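Local structure of beta-hydroxyacyl-(Acyl-carrier-protein) dehydratase FabA/FabZ (Xenorhabdus doucetiae, 6QSR) at residues Leu134-Gly145 with Gly157-Glu168. The protein probably acts as a hot-dog-fold dehydratase, pairing with a partner protein in the heterocomplex ApeI:P that serves aryl polyene pigment biosynthesis. Residues are numbered along the deposited sequence; the frame is centred on the assembly and turned at random.
Sequences LLQDEKFGSFEG and GRLNTYQPNKTE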
loop_
_atom_site.group_PDB
_atom_site.type_symbol
_atom_site.label_atom_id
_atom_site.label_comp_id
_atom_site.label_asym_id
_atom_site.label_seq_id
_atom_site.Cartn_x
_atom_site.Cartn_y
_atom_site.Cartn_z
ATOM N N LEU B 134 7.479 16.892 1.991
ATOM C CA LEU B 134 7.604 17.528 3.305
ATOM C C LEU B 134 9.077 17.493 3.719
ATOM O O LEU B 134 9.708 18.545 3.821
ATOM C CB LEU B 134 6.689 16.856 4.350
ATOM C CG LEU B 134 5.197 16.759 3.992
ATOM C CD1 LEU B 134 4.404 15.998 5.048
ATOM C CD2 LEU B 134 4.595 18.140 3.768
ATOM N N LEU B 135 9.621 16.286 3.898
ATOM C CA LEU B 135 11.013 16.059 4.338
ATOM C C LEU B 135 11.626 14.876 3.595
ATOM O O LEU B 135 10.964 13.850 3.433
ATOM C CB LEU B 135 11.062 15.694 5.824
ATOM C CG LEU B 135 11.229 16.746 6.919
ATOM C CD1 LEU B 135 9.885 17.196 7.471
ATOM C CD2 LEU B 135 12.098 16.172 8.032
ATOM N N GLN B 136 12.902 14.985 3.219
ATOM C CA GLN B 136 13.629 13.874 2.579
ATOM C C GLN B 136 15.127 13.885 2.915
ATOM O O GLN B 136 15.705 14.946 3.139
ATOM C CB GLN B 136 13.406 13.917 1.058
ATOM C CG GLN B 136 14.157 12.876 0.223
ATOM C CD GLN B 136 15.468 13.379 -0.361
ATOM O OE1 GLN B 136 15.657 14.577 -0.583
ATOM N NE2 GLN B 136 16.377 12.453 -0.633
ATOM N N ASP B 137 15.727 12.692 2.958
ATOM C CA ASP B 137 17.189 12.515 3.057
ATOM C C ASP B 137 17.631 11.319 2.190
ATOM O O ASP B 137 16.847 10.841 1.370
ATOM C CB ASP B 137 17.611 12.378 4.529
ATOM C CG ASP B 137 16.999 11.169 5.216
ATOM O OD1 ASP B 137 16.467 11.333 6.333
ATOM O OD2 ASP B 137 17.054 10.057 4.661
ATOM N N GLU B 138 18.866 10.838 2.356
ATOM C CA GLU B 138 19.380 9.711 1.554
ATOM C C GLU B 138 18.331 8.608 1.335
ATOM O O GLU B 138 18.112 8.177 0.200
ATOM C CB GLU B 138 20.657 9.119 2.192
ATOM C CG GLU B 138 21.395 8.053 1.374
ATOM C CD GLU B 138 22.126 8.608 0.159
ATOM O OE1 GLU B 138 23.376 8.652 0.181
ATOM O OE2 GLU B 138 21.458 8.993 -0.824
ATOM N N LYS B 139 17.672 8.188 2.417
ATOM C CA LYS B 139 16.787 7.013 2.395
ATOM C C LYS B 139 15.326 7.272 2.799
ATOM O O LYS B 139 14.423 6.708 2.174
ATOM C CB LYS B 139 17.408 5.896 3.245
ATOM C CG LYS B 139 18.720 5.382 2.654
ATOM C CD LYS B 139 19.597 4.648 3.652
ATOM C CE LYS B 139 21.022 4.504 3.127
ATOM N NZ LYS B 139 21.103 3.794 1.818
ATOM N N PHE B 140 15.106 8.118 3.815
ATOM C CA PHE B 140 13.764 8.398 4.340
ATOM C C PHE B 140 13.086 9.550 3.594
ATOM O O PHE B 140 13.733 10.536 3.243
ATOM C CB PHE B 140 13.827 8.730 5.835
ATOM C CG PHE B 140 14.372 7.617 6.687
ATOM C CD1 PHE B 140 15.610 7.738 7.303
ATOM C CD2 PHE B 140 13.647 6.450 6.877
ATOM C CE1 PHE B 140 16.113 6.718 8.089
ATOM C CE2 PHE B 140 14.145 5.427 7.661
ATOM C CZ PHE B 140 15.379 5.560 8.268
ATOM N N GLY B 141 11.778 9.419 3.366
ATOM C CA GLY B 141 10.981 10.455 2.711
ATOM C C GLY B 141 9.656 10.636 3.418
ATOM O O GLY B 141 9.075 9.669 3.905
ATOM N N SER B 142 9.185 11.880 3.481
ATOM C CA SER B 142 7.898 12.206 4.085
ATOM C C SER B 142 7.136 13.114 3.120
ATOM O O SER B 142 7.657 14.147 2.712
ATOM C CB SER B 142 8.111 12.895 5.428
ATOM O OG SER B 142 6.870 13.134 6.056
ATOM N N PHE B 143 5.925 12.703 2.732
ATOM C CA PHE B 143 5.156 13.385 1.687
ATOM C C PHE B 143 3.692 13.524 2.079
ATOM O O PHE B 143 3.122 12.607 2.671
ATOM C CB PHE B 143 5.213 12.597 0.369
ATOM C CG PHE B 143 6.535 12.669 -0.351
ATOM C CD1 PHE B 143 7.634 11.933 0.096
ATOM C CD2 PHE B 143 6.670 13.424 -1.510
ATOM C CE1 PHE B 143 8.854 11.992 -0.572
ATOM C CE2 PHE B 143 7.881 13.474 -2.188
ATOM C CZ PHE B 143 8.972 12.758 -1.718
ATOM N N GLU B 144 3.091 14.663 1.737
ATOM C CA GLU B 144 1.634 14.834 1.799
ATOM C C GLU B 144 1.095 14.576 0.394
ATOM O O GLU B 144 1.794 14.838 -0.594
ATOM C CB GLU B 144 1.278 16.241 2.266
ATOM C CG GLU B 144 -0.183 16.414 2.657
ATOM C CD GLU B 144 -0.428 17.681 3.461
ATOM O OE1 GLU B 144 -1.353 17.669 4.303
ATOM O OE2 GLU B 144 0.303 18.680 3.264
ATOM N N GLY B 145 -0.135 14.070 0.305
ATOM C CA GLY B 145 -0.674 13.583 -0.965
ATOM C C GLY B 145 -2.144 13.827 -1.223
ATOM O O GLY B 145 -2.930 13.988 -0.298
ATOM N N GLY B 157 -3.859 12.629 2.363
ATOM C CA GLY B 157 -3.045 11.797 3.244
ATOM C C GLY B 157 -1.603 12.237 3.389
ATOM O O GLY B 157 -1.124 13.071 2.609
ATOM N N ARG B 158 -0.919 11.671 4.392
ATOM C CA ARG B 158 0.538 11.772 4.520
ATOM C C ARG B 158 1.145 10.381 4.574
ATOM O O ARG B 158 0.614 9.493 5.255
ATOM C CB ARG B 158 0.948 12.545 5.769
ATOM C CG ARG B 158 0.666 14.031 5.688
ATOM C CD ARG B 158 1.356 14.779 6.816
ATOM N NE ARG B 158 1.077 16.209 6.746
ATOM C CZ ARG B 158 1.506 17.114 7.624
ATOM N NH1 ARG B 158 2.242 16.750 8.676
ATOM N NH2 ARG B 158 1.188 18.393 7.450
ATOM N N LEU B 159 2.251 10.203 3.849
ATOM C CA LEU B 159 2.981 8.935 3.778
ATOM C C LEU B 159 4.446 9.111 4.170
ATOM O O LEU B 159 5.055 10.140 3.870
ATOM C CB LEU B 159 2.932 8.361 2.351
ATOM C CG LEU B 159 1.739 7.479 2.003
ATOM C CD1 LEU B 159 0.470 8.306 2.011
ATOM C CD2 LEU B 159 1.917 6.831 0.644
ATOM N N ASN B 160 5.002 8.079 4.810
ATOM C CA ASN B 160 6.433 7.995 5.101
ATOM C C ASN B 160 7.017 6.768 4.410
ATOM O O ASN B 160 6.444 5.679 4.483
ATOM C CB ASN B 160 6.674 7.930 6.612
ATOM C CG ASN B 160 6.304 9.222 7.316
ATOM O OD1 ASN B 160 6.584 10.311 6.826
ATOM N ND2 ASN B 160 5.672 9.104 8.473
ATOM N N THR B 161 8.158 6.955 3.749
ATOM C CA THR B 161 8.801 5.908 2.951
ATOM C C THR B 161 10.266 5.724 3.332
ATOM O O THR B 161 10.852 6.561 4.011
ATOM C CB THR B 161 8.739 6.252 1.458
ATOM O OG1 THR B 161 9.230 7.583 1.263
ATOM C CG2 THR B 161 7.302 6.139 0.941
ATOM N N TYR B 162 10.840 4.618 2.869
ATOM C CA TYR B 162 12.201 4.208 3.220
ATOM C C TYR B 162 12.756 3.413 2.046
ATOM O O TYR B 162 12.074 2.541 1.501
ATOM C CB TYR B 162 12.143 3.388 4.514
ATOM C CG TYR B 162 13.401 2.682 5.006
ATOM C CD1 TYR B 162 14.670 3.263 4.909
ATOM C CD2 TYR B 162 13.295 1.443 5.652
ATOM C CE1 TYR B 162 15.797 2.602 5.396
ATOM C CE2 TYR B 162 14.406 0.783 6.143
ATOM C CZ TYR B 162 15.652 1.361 6.022
ATOM O OH TYR B 162 16.739 0.677 6.518
ATOM N N GLN B 163 13.982 3.739 1.649
ATOM C CA GLN B 163 14.599 3.145 0.469
ATOM C C GLN B 163 15.940 2.537 0.886
ATOM O O GLN B 163 16.986 3.164 0.724
ATOM C CB GLN B 163 14.743 4.215 -0.626
ATOM C CG GLN B 163 14.376 3.725 -2.015
ATOM C CD GLN B 163 14.197 4.852 -3.011
ATOM O OE1 GLN B 163 13.181 4.923 -3.707
ATOM N NE2 GLN B 163 15.179 5.745 -3.081
ATOM N N PRO B 164 15.909 1.316 1.455
ATOM C CA PRO B 164 17.132 0.711 1.971
ATOM C C PRO B 164 17.966 0.050 0.884
ATOM O O PRO B 164 17.437 -0.292 -0.179
ATOM C CB PRO B 164 16.600 -0.358 2.923
ATOM C CG PRO B 164 15.336 -0.812 2.276
ATOM C CD PRO B 164 14.752 0.409 1.615
ATOM N N ASN B 165 19.260 -0.120 1.164
ATOM C CA ASN B 165 20.113 -1.045 0.416
ATOM C C ASN B 165 19.669 -2.465 0.734
ATOM O O ASN B 165 19.075 -2.709 1.786
ATOM C CB ASN B 165 21.589 -0.913 0.824
ATOM C CG ASN B 165 22.220 0.377 0.346
ATOM O OD1 ASN B 165 21.637 1.452 0.473
ATOM N ND2 ASN B 165 23.430 0.278 -0.195
ATOM N N LYS B 166 19.991 -3.395 -0.163
ATOM C CA LYS B 166 19.772 -4.827 0.075
ATOM C C LYS B 166 20.477 -5.323 1.351
ATOM O O LYS B 166 19.913 -6.128 2.091
ATOM C CB LYS B 166 20.232 -5.635 -1.145
ATOM C CG LYS B 166 20.222 -7.148 -0.994
ATOM C CD LYS B 166 18.835 -7.707 -0.730
ATOM C CE LYS B 166 18.878 -9.226 -0.812
ATOM N NZ LYS B 166 17.549 -9.850 -0.599
ATOM N N THR B 167 21.697 -4.842 1.602
ATOM C CA THR B 167 22.466 -5.231 2.796
ATOM C C THR B 167 21.842 -4.677 4.073
ATOM O O THR B 167 21.803 -5.355 5.100
ATOM C CB THR B 167 23.932 -4.762 2.697
ATOM O OG1 THR B 167 24.499 -5.232 1.469
ATOM C CG2 THR B 167 24.765 -5.290 3.868
ATOM N N GLU B 168 21.358 -3.440 3.996
ATOM C CA GLU B 168 20.639 -2.806 5.100
ATOM C C GLU B 168 19.400 -3.628 5.473
ATOM O O GLU B 168 19.118 -3.859 6.652
ATOM C CB GLU B 168 20.246 -1.385 4.689
ATOM C CG GLU B 168 19.807 -0.474 5.819
ATOM C CD GLU B 168 19.583 0.961 5.358
ATOM O OE1 GLU B 168 19.214 1.798 6.209
ATOM O OE2 GLU B 168 19.766 1.255 4.151
HETATM O O HOH W 1 12.300 7.466 0.356
#
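From the turn just before strand 140-149, K139 reaches across to N165 and E168 at the start of the helix at 166-174, and the chain of this one lysine meets a succession of partners on the way. CB lies at the edge of the Y162 ring, K139 CG passes Q163 O at 3.4 Å, and CD rests against E168 OE2. A bend at the last torsion (chi4 -58°) then delivers K139 NZ to N165 OD1, a 2.8 Å hydrogen bond with the donor tilted 27° from the carbonyl plane. From there K139 NZ is 3.7 Å from E168 OE2, a long salt bridge. The other carboxylate oxygen, E168 OE1, takes the hydrogen bond of Y162 OH from above its plane, so one glutamate meets both the lysine and the tyrosine. Y162 in turn lies beside F140, both side chains pointing the same way; in the F140 conformer described, one of two, the rings are near parallel (19°) but slid apart, and F140 CE2 comes to 3.5 Å from Y162 CD1. D137 OD2 holds the turn before F140: it accepts from K139 N, an Asx turn, and from F140 N, which extends it to an Asx motif.

Beyond the turn, G141 pairs with T161 and F143 with L159 through reciprocal backbone bonds, the shortest of these being L159 N to F143 O at 2.8 Å. F143 and L159 send their side chains to the face covered by helix 79-97, where W90 meets the F143 ring edge-to-face. On the other face, R158 stretches out with L134 CD1 over one side of its guanidinium and E144 OE1 at its edge, a long salt bridge. L134 and L135 both face S142 in a classic beta bulge. Strands 140-149 and 152-162 thus form an antiparallel hairpin in the sheet that wraps the central helix of the hot-dog fold.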